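Local structure of catechol O-methyltransferase (Mycobacterium tuberculosis, 6JCL) at residues I42-Q47 and T75-R80; C53-A58 and V161-N166. The protein catalyses metal-dependent transfer of a methyl group from S-adenosyl-L-methionine to catechol-like compounds, yielding guaiacols, and works as a homodimer. One frame throughout, in Å; residues are numbered along the deposited sequence.

Contact 1: residues I42-Q47 and T75-R80; sequences IAVSAQ and TIWLAR. With SAH (S-adenosyl-L-homocysteine), chain I.
Val44, which faces both the cofactor product and Trp77, donates its backbone N-H to carboxylate oxygen OXT of S-adenosyl-L-homocysteine, with N and OXT 2.9 Å apart and a bent N-H...O angle of 144°. The side chain leans on the same oxygen through one methyl: CG1, beside the backbone N and anti to the carbonyl carbon (chi1 -68°), comes within 3.3 Å of OXT. The other branch, CG2, lies between the backbone N and the carbonyl carbon and is turned to the indole, where the meeting is loose, CG2 to Trp77 CD1 at 4.5 Å. Farther along the same ring, Ala46 O approaches obliquely, 3.9 Å from Trp77 CZ2. Across the indole from this carbonyl lies Arg80 NH2, 3.5 Å above the ring plane and displaced toward the rim; that guanidinium also forms a salt bridge with Asp24. Trp77 is thus lodged between the start of helix 46-58 and the end of an arginine of its own helix, while Phe73 meets it edge-to-face. On the ligand side Ala43 CB sits 3.5 Å from the second carboxylate oxygen, O, and Ile42 CD1 touches the thioether SD at 3.8 Å. Ser45 caps the helix that follows. A backbone amide and apolar side chains line the homocysteine part of the ligand, with the buried indole packed beside this loop; the carboxylate recognition made here therefore rests on one main-chain N-H.

Contact 2: residues C53-A58 and V161-N166; sequences CLLAGA and VIVVDN. With SR (strontium ion), chain J.
Leu55 reaches from helix 46-58 to Val161 and Val163 on strand 160-165. CB starts out toward the strand; CG continues the line, anti to the backbone N (chi1 179°). At the fork, a chi2 of 55° turns CD1 aside and leaves CD2 extended from CA, the branch that makes the contact. This single methyl meets two valine tips, Val163 CG2 at 3.7 Å and Val161 CG1 at 3.8 Å, in both cases tip to tip. The two valines, two residues apart, point from the same face of the strand, and Leu216 of strand 212-219 extends the apolar surface beside them.

Beyond the packed part, the strand runs into the metal site. Strontium is bound by Asp165 OD2 at 2.5 Å. Asn166 OD1 (2.6 Å from the ion), a water and Asp139 OD1 are further ligands. Asn166 ND2 donates to Asp212, which would fix which end of the amide faces the metal. A helix packed on a mixed seven-stranded sheet of order 3-2-1-4-5-7-6, with metal ligands where strand 160-165 gives way to a loop, is the Rossmann-like arrangement of the class I O-methyltransferases; the acidic and amide ligands mark the cation-dependent family.

How the contacts relate
Contacts 1 and 2 illustrate how one helix, 46-58, can serve both a cofactor site and a sheet: its first turn belongs to contact 1 and its last turns to contact 2. Their centres are 10 Å apart, and they meet directly through helix 73-82, where Trp77 O lies 3.2 Å from Cys53 CB, and Arg80 CB 3.9 Å from Cys53 SG. A second meeting lies at the active site itself: Val44 CG1 is 4.3 Å from Asp165 OD2, and the Val44 side chain is about 5 Å, at its nearest atom, from the strontium ion. The valine at the cofactor carboxylate therefore adjoins the metal ligand, whereas the side chain of Val163, on the packed part of the strand, stays about 10 Å from S-adenosyl-L-homocysteine at nearest atoms.

Contact 1: residues I42-Q47 and T75-R80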
loop_
_atom_site.group_PDB
_atom_site.type_symbol
_atom_site.label_atom_id
_atom_site.label_comp_id
_atom_site.label_asym_id
_atom_site.label_seq_id
_atom_site.Cartn_x
_atom_site.Cartn_y
_atom_site.Cartn_z
ATOM N N ILE A 42 -3.967 -6.657 19.459
ATOM C CA ILE A 42 -3.366 -7.090 18.199
ATOM C C ILE A 42 -4.027 -6.427 16.992
ATOM O O ILE A 42 -3.927 -6.925 15.870
ATOM C CB ILE A 42 -3.420 -8.624 18.066
ATOM C CG1 ILE A 42 -4.873 -9.113 17.999
ATOM C CG2 ILE A 42 -2.603 -9.323 19.225
ATOM C CD1 ILE A 42 -5.013 -10.636 17.722
ATOM N N ALA A 43 -4.722 -5.318 17.219
ATOM C CA ALA A 43 -5.351 -4.566 16.146
ATOM C C ALA A 43 -4.311 -3.966 15.213
ATOM O O ALA A 43 -3.135 -3.816 15.561
ATOM C CB ALA A 43 -6.202 -3.438 16.736
ATOM N N VAL A 44 -4.763 -3.583 14.015
ATOM C CA VAL A 44 -3.862 -2.873 13.112
ATOM C C VAL A 44 -3.367 -1.605 13.804
ATOM O O VAL A 44 -4.064 -1.002 14.624
ATOM C CB VAL A 44 -4.539 -2.519 11.773
ATOM C CG1 VAL A 44 -4.828 -3.773 10.978
ATOM C CG2 VAL A 44 -5.805 -1.696 11.988
ATOM N N SER A 45 -2.139 -1.202 13.477
ATOM C CA SER A 45 -1.658 0.078 13.952
ATOM C C SER A 45 -2.418 1.196 13.245
ATOM O O SER A 45 -3.111 0.976 12.250
ATOM C CB SER A 45 -0.172 0.220 13.677
ATOM O OG SER A 45 0.015 0.351 12.275
ATOM N N ALA A 46 -2.256 2.414 13.750
ATOM C CA ALA A 46 -2.973 3.531 13.134
ATOM C C ALA A 46 -2.525 3.761 11.690
ATOM O O ALA A 46 -3.355 4.046 10.822
ATOM C CB ALA A 46 -2.797 4.805 13.966
ATOM N N GLN A 47 -1.216 3.665 11.404
ATOM C CA GLN A 47 -0.780 3.862 10.014
ATOM C C GLN A 47 -1.333 2.767 9.099
ATOM O O GLN A 47 -1.701 3.029 7.937
ATOM C CB GLN A 47 0.755 3.895 9.925
ATOM C CG GLN A 47 1.446 5.060 10.697
ATOM C CD GLN A 47 0.872 6.435 10.371
ATOM O OE1 GLN A 47 0.945 6.906 9.232
ATOM N NE2 GLN A 47 0.309 7.098 11.383
ATOM N N THR A 75 -12.011 -2.403 11.057
ATOM C CA THR A 75 -13.340 -2.209 10.478
ATOM C C THR A 75 -13.728 -0.737 10.420
ATOM O O THR A 75 -14.308 -0.279 9.425
ATOM C CB THR A 75 -14.356 -2.978 11.312
ATOM O OG1 THR A 75 -13.767 -4.215 11.755
ATOM C CG2 THR A 75 -15.625 -3.242 10.494
ATOM N N ILE A 76 -13.447 0.004 11.494
ATOM C CA ILE A 76 -13.745 1.430 11.526
ATOM C C ILE A 76 -13.034 2.140 10.382
ATOM O O ILE A 76 -13.630 2.959 9.673
ATOM C CB ILE A 76 -13.347 2.029 12.893
ATOM C CG1 ILE A 76 -14.337 1.594 13.987
ATOM C CG2 ILE A 76 -13.272 3.551 12.801
ATOM C CD1 ILE A 76 -13.830 1.841 15.441
ATOM N N TRP A 77 -11.745 1.837 10.190
ATOM C CA TRP A 77 -10.970 2.448 9.112
ATOM C C TRP A 77 -11.534 2.088 7.741
ATOM O O TRP A 77 -11.635 2.947 6.852
ATOM C CB TRP A 77 -9.520 1.991 9.219
ATOM C CG TRP A 77 -8.703 2.667 10.298
ATOM C CD1 TRP A 77 -8.172 2.080 11.419
ATOM C CD2 TRP A 77 -8.281 4.042 10.325
ATOM N NE1 TRP A 77 -7.437 3.012 12.136
ATOM C CE2 TRP A 77 -7.475 4.212 11.477
ATOM C CE3 TRP A 77 -8.484 5.136 9.473
ATOM C CZ2 TRP A 77 -6.890 5.439 11.810
ATOM C CZ3 TRP A 77 -7.907 6.370 9.812
ATOM C CH2 TRP A 77 -7.126 6.506 10.979
ATOM N N LEU A 78 -11.909 0.824 7.545
ATOM C CA LEU A 78 -12.499 0.439 6.266
ATOM C C LEU A 78 -13.807 1.178 6.033
ATOM O O LEU A 78 -14.061 1.675 4.929
ATOM C CB LEU A 78 -12.733 -1.073 6.229
ATOM C CG LEU A 78 -11.445 -1.869 6.089
ATOM C CD1 LEU A 78 -11.716 -3.351 6.382
ATOM C CD2 LEU A 78 -10.871 -1.667 4.690
ATOM N N ALA A 79 -14.625 1.310 7.085
ATOM C CA ALA A 79 -15.917 1.980 6.944
ATOM C C ALA A 79 -15.732 3.462 6.662
ATOM O O ALA A 79 -16.485 4.053 5.886
ATOM C CB ALA A 79 -16.768 1.775 8.194
ATOM N N ARG A 80 -14.712 4.067 7.268
ATOM C CA ARG A 80 -14.388 5.450 6.956
ATOM C C ARG A 80 -14.035 5.610 5.487
ATOM O O ARG A 80 -14.464 6.577 4.837
ATOM C CB ARG A 80 -13.226 5.903 7.838
ATOM C CG ARG A 80 -13.637 6.211 9.264
ATOM C CD ARG A 80 -12.379 6.374 10.120
ATOM N NE ARG A 80 -12.719 6.892 11.435
ATOM C CZ ARG A 80 -11.841 7.124 12.405
ATOM N NH1 ARG A 80 -12.267 7.610 13.565
ATOM N NH2 ARG A 80 -10.545 6.863 12.219
HETATM N N SAH I . -8.756 -7.121 11.977
HETATM C CA SAH I . -8.676 -6.781 13.406
HETATM C CB SAH I . -7.928 -7.878 14.156
HETATM C CG SAH I . -8.471 -9.286 13.922
HETATM S SD SAH I . -7.735 -10.427 15.121
HETATM C C SAH I . -7.994 -5.436 13.615
HETATM O O SAH I . -8.478 -4.558 14.339
HETATM O OXT SAH I . -6.950 -5.211 13.014
HETATM C "C5'" SAH I . -8.407 -11.952 14.417
HETATM C "C4'" SAH I . -9.901 -12.152 14.690
HETATM O "O4'" SAH I . -10.331 -13.257 13.922
HETATM C "C3'" SAH I . -10.252 -12.500 16.143
HETATM O "O3'" SAH I . -11.258 -11.595 16.597
HETATM C "C2'" SAH I . -10.796 -13.918 16.089
HETATM O "O2'" SAH I . -11.776 -14.210 17.078
HETATM C "C1'" SAH I . -11.298 -13.989 14.644
HETATM N N9 SAH I . -11.438 -15.346 14.094
HETATM C C8 SAH I . -10.600 -16.420 14.313
HETATM N N7 SAH I . -11.092 -17.466 13.613
HETATM C C5 SAH I . -12.208 -17.064 12.954
HETATM C C6 SAH I . -13.091 -17.748 12.119
HETATM N N6 SAH I . -12.921 -19.041 11.826
HETATM N N1 SAH I . -14.152 -17.054 11.586
HETATM C C2 SAH I . -14.360 -15.719 11.899
HETATM N N3 SAH I . -13.494 -15.048 12.737
HETATM C C4 SAH I . -12.433 -15.732 13.251
#

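Contact 2: residues C53-A58 and V161-N166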
loop_
_atom_site.group_PDB
_atom_site.type_symbol
_atom_site.label_atom_id
_atom_site.label_comp_id
_atom_site.label_asym_id
_atom_site.label_seq_id
_atom_site.Cartn_x
_atom_site.Cartn_y
_atom_site.Cartn_z
ATOM N N CYS A 53 -8.066 2.457 5.064
ATOM C CA CYS A 53 -9.039 3.513 4.797
ATOM C C CYS A 53 -8.773 4.197 3.451
ATOM O O CYS A 53 -9.684 4.373 2.625
ATOM C CB CYS A 53 -8.977 4.521 5.946
ATOM S SG CYS A 53 -9.972 5.982 5.737
ATOM N N LEU A 54 -7.521 4.588 3.208
ATOM C CA LEU A 54 -7.194 5.300 1.978
ATOM C C LEU A 54 -7.285 4.395 0.754
ATOM O O LEU A 54 -7.612 4.868 -0.344
ATOM C CB LEU A 54 -5.800 5.910 2.102
ATOM C CG LEU A 54 -5.692 6.991 3.195
ATOM C CD1 LEU A 54 -4.246 7.521 3.269
ATOM C CD2 LEU A 54 -6.647 8.157 3.000
ATOM N N LEU A 55 -6.991 3.108 0.926
ATOM C CA LEU A 55 -7.137 2.151 -0.166
ATOM C C LEU A 55 -8.599 2.017 -0.568
ATOM O O LEU A 55 -8.941 2.087 -1.755
ATOM C CB LEU A 55 -6.565 0.803 0.270
ATOM C CG LEU A 55 -6.631 -0.345 -0.724
ATOM C CD1 LEU A 55 -5.964 0.070 -2.035
ATOM C CD2 LEU A 55 -5.952 -1.603 -0.126
ATOM N N ALA A 56 -9.488 1.852 0.420
ATOM C CA ALA A 56 -10.923 1.820 0.117
ATOM C C ALA A 56 -11.377 3.120 -0.544
ATOM O O ALA A 56 -12.160 3.104 -1.501
ATOM C CB ALA A 56 -11.731 1.568 1.398
ATOM N N GLY A 57 -10.880 4.266 -0.060
ATOM C CA GLY A 57 -11.246 5.531 -0.681
ATOM C C GLY A 57 -10.702 5.667 -2.092
ATOM O O GLY A 57 -11.380 6.177 -2.987
ATOM N N ALA A 58 -9.482 5.183 -2.317
ATOM C CA ALA A 58 -8.849 5.305 -3.626
ATOM C C ALA A 58 -9.623 4.549 -4.697
ATOM O O ALA A 58 -9.733 5.019 -5.835
ATOM C CB ALA A 58 -7.409 4.790 -3.564
ATOM N N VAL A 161 -9.628 -5.577 -4.841
ATOM C CA VAL A 161 -8.377 -5.646 -4.088
ATOM C C VAL A 161 -8.554 -6.623 -2.937
ATOM O O VAL A 161 -9.556 -6.556 -2.214
ATOM C CB VAL A 161 -7.981 -4.259 -3.552
ATOM C CG1 VAL A 161 -6.696 -4.339 -2.729
ATOM C CG2 VAL A 161 -7.818 -3.262 -4.707
ATOM N N ILE A 162 -7.592 -7.536 -2.770
ATOM C CA ILE A 162 -7.526 -8.431 -1.612
ATOM C C ILE A 162 -6.267 -8.084 -0.840
ATOM O O ILE A 162 -5.172 -8.042 -1.418
ATOM C CB ILE A 162 -7.509 -9.921 -2.020
ATOM C CG1 ILE A 162 -8.796 -10.289 -2.771
ATOM C CG2 ILE A 162 -7.362 -10.809 -0.763
ATOM C CD1 ILE A 162 -8.758 -11.703 -3.461
ATOM N N VAL A 163 -6.413 -7.849 0.459
ATOM C CA VAL A 163 -5.279 -7.584 1.341
ATOM C C VAL A 163 -5.261 -8.667 2.410
ATOM O O VAL A 163 -6.299 -8.947 3.026
ATOM C CB VAL A 163 -5.377 -6.186 1.979
ATOM C CG1 VAL A 163 -4.255 -5.991 2.999
ATOM C CG2 VAL A 163 -5.314 -5.077 0.903
ATOM N N VAL A 164 -4.096 -9.285 2.618
ATOM C CA VAL A 164 -3.921 -10.312 3.644
ATOM C C VAL A 164 -2.891 -9.787 4.642
ATOM O O VAL A 164 -1.774 -9.424 4.250
ATOM C CB VAL A 164 -3.465 -11.659 3.057
ATOM C CG1 VAL A 164 -3.425 -12.713 4.168
ATOM C CG2 VAL A 164 -4.375 -12.106 1.874
ATOM N N ASP A 165 -3.268 -9.746 5.920
ATOM C CA ASP A 165 -2.380 -9.253 6.971
ATOM C C ASP A 165 -1.439 -10.351 7.483
ATOM O O ASP A 165 -1.732 -11.554 7.419
ATOM C CB ASP A 165 -3.207 -8.712 8.147
ATOM C CG ASP A 165 -2.437 -7.708 8.999
ATOM O OD1 ASP A 165 -1.439 -7.134 8.503
ATOM O OD2 ASP A 165 -2.837 -7.489 10.175
ATOM N N ASN A 166 -0.294 -9.913 8.008
ATOM C CA ASN A 166 0.612 -10.764 8.808
ATOM C C ASN A 166 1.259 -11.891 7.996
ATOM O O ASN A 166 1.368 -13.014 8.478
ATOM C CB ASN A 166 -0.103 -11.383 10.028
ATOM C CG ASN A 166 -0.829 -10.362 10.892
ATOM O OD1 ASN A 166 -2.057 -10.417 11.035
ATOM N ND2 ASN A 166 -0.075 -9.430 11.488
HETATM SR SR SR J . -3.774 -8.792 12.055
HETATM O O HOH W 1 -4.478 -6.649 13.232
#